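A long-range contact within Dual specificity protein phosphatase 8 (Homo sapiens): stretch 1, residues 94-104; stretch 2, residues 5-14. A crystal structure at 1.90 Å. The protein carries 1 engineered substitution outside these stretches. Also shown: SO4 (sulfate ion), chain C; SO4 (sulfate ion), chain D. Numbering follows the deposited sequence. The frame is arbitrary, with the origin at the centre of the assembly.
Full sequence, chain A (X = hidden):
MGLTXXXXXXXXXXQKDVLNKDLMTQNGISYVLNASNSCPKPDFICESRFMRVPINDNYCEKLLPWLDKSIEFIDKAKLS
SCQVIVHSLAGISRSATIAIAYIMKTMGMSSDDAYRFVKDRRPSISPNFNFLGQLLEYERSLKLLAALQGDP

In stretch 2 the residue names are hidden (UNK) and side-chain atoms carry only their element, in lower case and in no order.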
# COMPACT_ATOMS: atom_id res chain seq x y z
N ARG A 94 0.47 -7.21 4.62
CA ARG A 94 -0.04 -7.05 3.25
C ARG A 94 -0.08 -5.59 2.81
O ARG A 94 0.54 -5.22 1.81
CB ARG A 94 -1.43 -7.67 3.11
CG ARG A 94 -1.41 -9.20 3.09
CD ARG A 94 -2.81 -9.75 3.31
NE ARG A 94 -3.27 -9.52 4.67
CZ ARG A 94 -4.46 -9.91 5.14
NH1 ARG A 94 -5.31 -10.53 4.33
NH2 ARG A 94 -4.79 -9.66 6.40
N SER A 95 -0.79 -4.76 3.56
CA SER A 95 -0.87 -3.34 3.26
C SER A 95 0.49 -2.66 3.37
O SER A 95 0.85 -1.80 2.55
CB SER A 95 -1.88 -2.68 4.19
OG SER A 95 -1.55 -2.95 5.54
N ALA A 96 1.27 -3.03 4.39
CA ALA A 96 2.58 -2.41 4.58
C ALA A 96 3.45 -2.63 3.34
O ALA A 96 4.15 -1.71 2.88
CB ALA A 96 3.25 -2.98 5.83
N THR A 97 3.41 -3.84 2.80
CA THR A 97 4.23 -4.13 1.62
C THR A 97 3.83 -3.27 0.42
O THR A 97 4.67 -2.78 -0.33
CB THR A 97 4.19 -5.64 1.28
OG1 THR A 97 4.62 -6.39 2.43
CG2 THR A 97 5.13 -5.95 0.11
N ILE A 98 2.53 -3.06 0.24
CA ILE A 98 2.08 -2.19 -0.85
C ILE A 98 2.60 -0.76 -0.69
O ILE A 98 3.11 -0.17 -1.66
CB ILE A 98 0.55 -2.23 -1.00
CG1 ILE A 98 0.14 -3.60 -1.54
CG2 ILE A 98 0.04 -1.10 -1.94
CD1 ILE A 98 -1.37 -3.88 -1.50
N ALA A 99 2.51 -0.22 0.52
CA ALA A 99 3.04 1.12 0.80
C ALA A 99 4.53 1.20 0.49
O ALA A 99 5.01 2.21 -0.07
CB ALA A 99 2.79 1.50 2.26
N ILE A 100 5.27 0.16 0.87
CA ILE A 100 6.72 0.14 0.61
C ILE A 100 6.99 0.15 -0.88
O ILE A 100 7.82 0.92 -1.35
CB ILE A 100 7.42 -1.08 1.28
CG1 ILE A 100 7.31 -0.94 2.80
CG2 ILE A 100 8.90 -1.14 0.88
CD1 ILE A 100 7.57 -2.24 3.58
N ALA A 101 6.28 -0.69 -1.64
CA ALA A 101 6.45 -0.71 -3.09
C ALA A 101 6.12 0.66 -3.72
O ALA A 101 6.78 1.08 -4.67
CB ALA A 101 5.59 -1.81 -3.72
N TYR A 102 5.10 1.34 -3.20
CA TYR A 102 4.74 2.63 -3.75
C TYR A 102 5.88 3.64 -3.61
O TYR A 102 6.17 4.41 -4.53
CB TYR A 102 3.48 3.19 -3.07
CG TYR A 102 3.10 4.54 -3.63
CD1 TYR A 102 2.38 4.65 -4.81
CD2 TYR A 102 3.50 5.71 -2.99
CE1 TYR A 102 2.06 5.91 -5.33
CE2 TYR A 102 3.18 6.96 -3.50
CZ TYR A 102 2.46 7.04 -4.67
OH TYR A 102 2.14 8.28 -5.18
N ILE A 103 6.53 3.63 -2.46
CA ILE A 103 7.64 4.54 -2.22
C ILE A 103 8.82 4.18 -3.09
O ILE A 103 9.49 5.06 -3.64
CB ILE A 103 8.01 4.56 -0.73
CG1 ILE A 103 6.88 5.23 0.05
CG2 ILE A 103 9.30 5.33 -0.48
CD1 ILE A 103 6.97 4.98 1.50
N MET A 104 9.07 2.88 -3.23
CA MET A 104 10.15 2.41 -4.10
C MET A 104 10.01 2.95 -5.53
O MET A 104 10.94 3.52 -6.09
CB MET A 104 10.13 0.89 -4.18
CG MET A 104 10.70 0.19 -2.99
SD MET A 104 10.44 -1.59 -3.10
CE MET A 104 11.51 -1.93 -4.47
N UNK A 5 0.07 8.28 8.88
CA UNK A 5 0.26 9.04 7.65
C UNK A 5 1.66 8.74 7.09
O UNK A 5 2.67 9.01 7.74
c UNK A 5 0.11 10.53 7.94
n UNK A 5 1.46 13.36 9.53
c UNK A 5 0.10 12.89 7.07
c UNK A 5 2.10 13.57 8.38
c UNK A 5 0.03 11.41 6.69
n UNK A 5 1.48 13.36 7.22
n UNK A 5 3.35 14.00 8.40
N UNK A 6 1.72 8.17 5.88
CA UNK A 6 3.03 7.84 5.29
C UNK A 6 3.53 9.00 4.40
O UNK A 6 4.68 9.44 4.52
c UNK A 6 3.45 5.08 6.55
c UNK A 6 2.51 5.37 5.36
c UNK A 6 4.34 6.21 3.86
c UNK A 6 2.97 6.53 4.47
N UNK A 7 2.66 9.46 3.50
CA UNK A 7 2.90 10.65 2.67
C UNK A 7 1.64 11.50 2.80
O UNK A 7 0.64 11.00 3.31
c UNK A 7 4.23 9.23 0.94
c UNK A 7 3.11 10.23 1.21
c UNK A 7 4.26 8.89 -0.55
c UNK A 7 5.59 9.79 1.36
N UNK A 8 1.67 12.77 2.34
CA UNK A 8 0.46 13.58 2.53
C UNK A 8 -0.80 12.95 1.92
O UNK A 8 -1.89 13.17 2.44
c UNK A 8 2.80 13.58 1.85
c UNK A 8 2.28 15.03 1.97
c UNK A 8 0.81 14.91 1.84
N UNK A 9 -0.65 12.17 0.85
CA UNK A 9 -1.82 11.55 0.23
C UNK A 9 -1.95 10.08 0.60
O UNK A 9 -2.86 9.41 0.15
n UNK A 9 0.90 9.95 -3.10
c UNK A 9 -1.78 11.71 -1.29
c UNK A 9 1.57 10.86 -2.41
c UNK A 9 -0.44 10.08 -2.81
n UNK A 9 0.71 11.57 -1.70
c UNK A 9 -0.57 11.10 -1.93
N UNK A 10 -1.03 9.55 1.40
CA UNK A 10 -1.01 8.10 1.62
C UNK A 10 -0.94 7.71 3.10
O UNK A 10 0.04 8.01 3.81
c UNK A 10 0.40 5.97 1.05
c UNK A 10 0.18 7.48 0.86
c UNK A 10 -0.76 5.19 0.45
c UNK A 10 1.71 5.56 0.40
N UNK A 11 -2.00 7.02 3.55
CA UNK A 11 -2.11 6.49 4.91
C UNK A 11 -2.01 4.97 4.91
O UNK A 11 -2.38 4.32 3.93
c UNK A 11 -3.46 8.81 7.12
c UNK A 11 -3.60 10.16 7.40
o UNK A 11 -4.02 12.39 6.62
c UNK A 11 -3.89 9.23 4.81
c UNK A 11 -4.02 10.58 5.08
c UNK A 11 -3.46 6.87 5.52
c UNK A 11 -3.88 11.04 6.37
c UNK A 11 -3.60 8.33 5.82
N UNK A 12 -1.54 4.42 6.03
CA UNK A 12 -1.43 2.98 6.22
C UNK A 12 -2.12 2.61 7.54
O UNK A 12 -1.85 3.23 8.57
c UNK A 12 0.06 2.59 6.25
c UNK A 12 0.48 1.13 6.36
c UNK A 12 -0.19 0.33 5.26
c UNK A 12 2.01 1.01 6.28
N UNK A 13 -3.04 1.65 7.51
CA UNK A 13 -3.79 1.36 8.72
C UNK A 13 -4.39 -0.03 8.77
O UNK A 13 -4.06 -0.89 7.94
N UNK A 14 -5.28 -0.24 9.75
CA UNK A 14 -5.87 -1.55 10.03
C UNK A 14 -7.34 -1.59 9.63
O UNK A 14 -7.93 -0.55 9.30
c UNK A 14 -5.79 -1.85 11.52
o UNK A 14 -6.60 -0.93 12.25
S SO4 C . -1.84 -7.81 7.70
O1 SO4 C . -3.26 -7.85 8.04
O2 SO4 C . -1.65 -8.62 6.50
O3 SO4 C . -1.08 -8.39 8.80
O4 SO4 C . -1.38 -6.47 7.47
S SO4 D . -8.05 -13.27 4.26
O1 SO4 D . -9.39 -13.80 4.49
O2 SO4 D . -7.48 -13.97 3.11
O3 SO4 D . -7.23 -13.51 5.44
O4 SO4 D . -8.12 -11.83 3.98

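Position 5 carries seven side-chain atoms, three carbons followed by a nitrogen and then a carbon bearing two further nitrogens. This is the guanidinium chain of Arg5, which is exposed and out of reach of the helix 94-104. Position 6 has four carbons, forked at the first, with one arm two carbons long, and the single-carbon arm touches Ile103. Branching at the CB identifies Ile6, whose CG2 lies 3.7 Å from Ile103 CD1.

At position 7 the four carbons fork at the second, and one branch tip lies against the edge of the Tyr102 ring. The residue is Leu7, with CD1 3.7 Å from Tyr102 CE2. Position 8 has three carbons that close a ring onto the backbone N, and it makes no contact with the helix; it is Pro8, within the type I turn that runs from Leu7 to position 10.

Position 9 shows one carbon and then a five-membered ring of three carbons and two nitrogens, one of them close to the Tyr102 hydroxyl. This imidazole belongs to His9. Its NE2 donates a hydrogen bond to Tyr102 OH (2.9 Å, 168° at the hydrogen), and the acceptor lies near the plane of the imidazole, as a ring N-H requires.

Position 10 again has four carbons forked at the second, its CA-to-CB bond toward the helix, and meets the Tyr102 ring. It is Leu10, with CD2 3.8 Å from Tyr102 CD2; its backbone N closes the turn onto Leu7 O at 2.9 Å. Position 11 bears one carbon and a six-carbon ring with one oxygen, its CA-to-CB bond pointing away from the helix, with no contact to it: Tyr11.

Position 12 has four carbons forked at the second, set among Ser95, Ala96 and Ala99. It is Leu12, whose CD1 approaches Ser95 OG at 3.6 Å while CD2 lies 4.1 Å from Ala99 CB. Position 13 has no side-chain atoms and is Gly13; its carbonyl O lies 4.0 Å from Ser95 OG. Position 14, one carbon and one oxygen, is Ser14, an N-cap whose CA-to-CB bond points away from the contact.

The strand runs nearly antiparallel to the helix, at 157°, with 8.5 Å between their axes at closest approach. Alternation along the strand sends the CA-to-CB bonds of Leu10 and Leu12 toward the helix and that of Tyr11 away. The small side chains of Ala96 and Ala99 leave room for Leu12, where the backbones come close: Ala96 CA and Leu12 CA are 6.9 Å apart. Farther along the helix, Tyr102 reaches Leu7, His9 and Leu10, adding one directional hydrogen bond to an otherwise largely apolar contact.

Stretch 2, residues 5-14: RILPHLYLGS
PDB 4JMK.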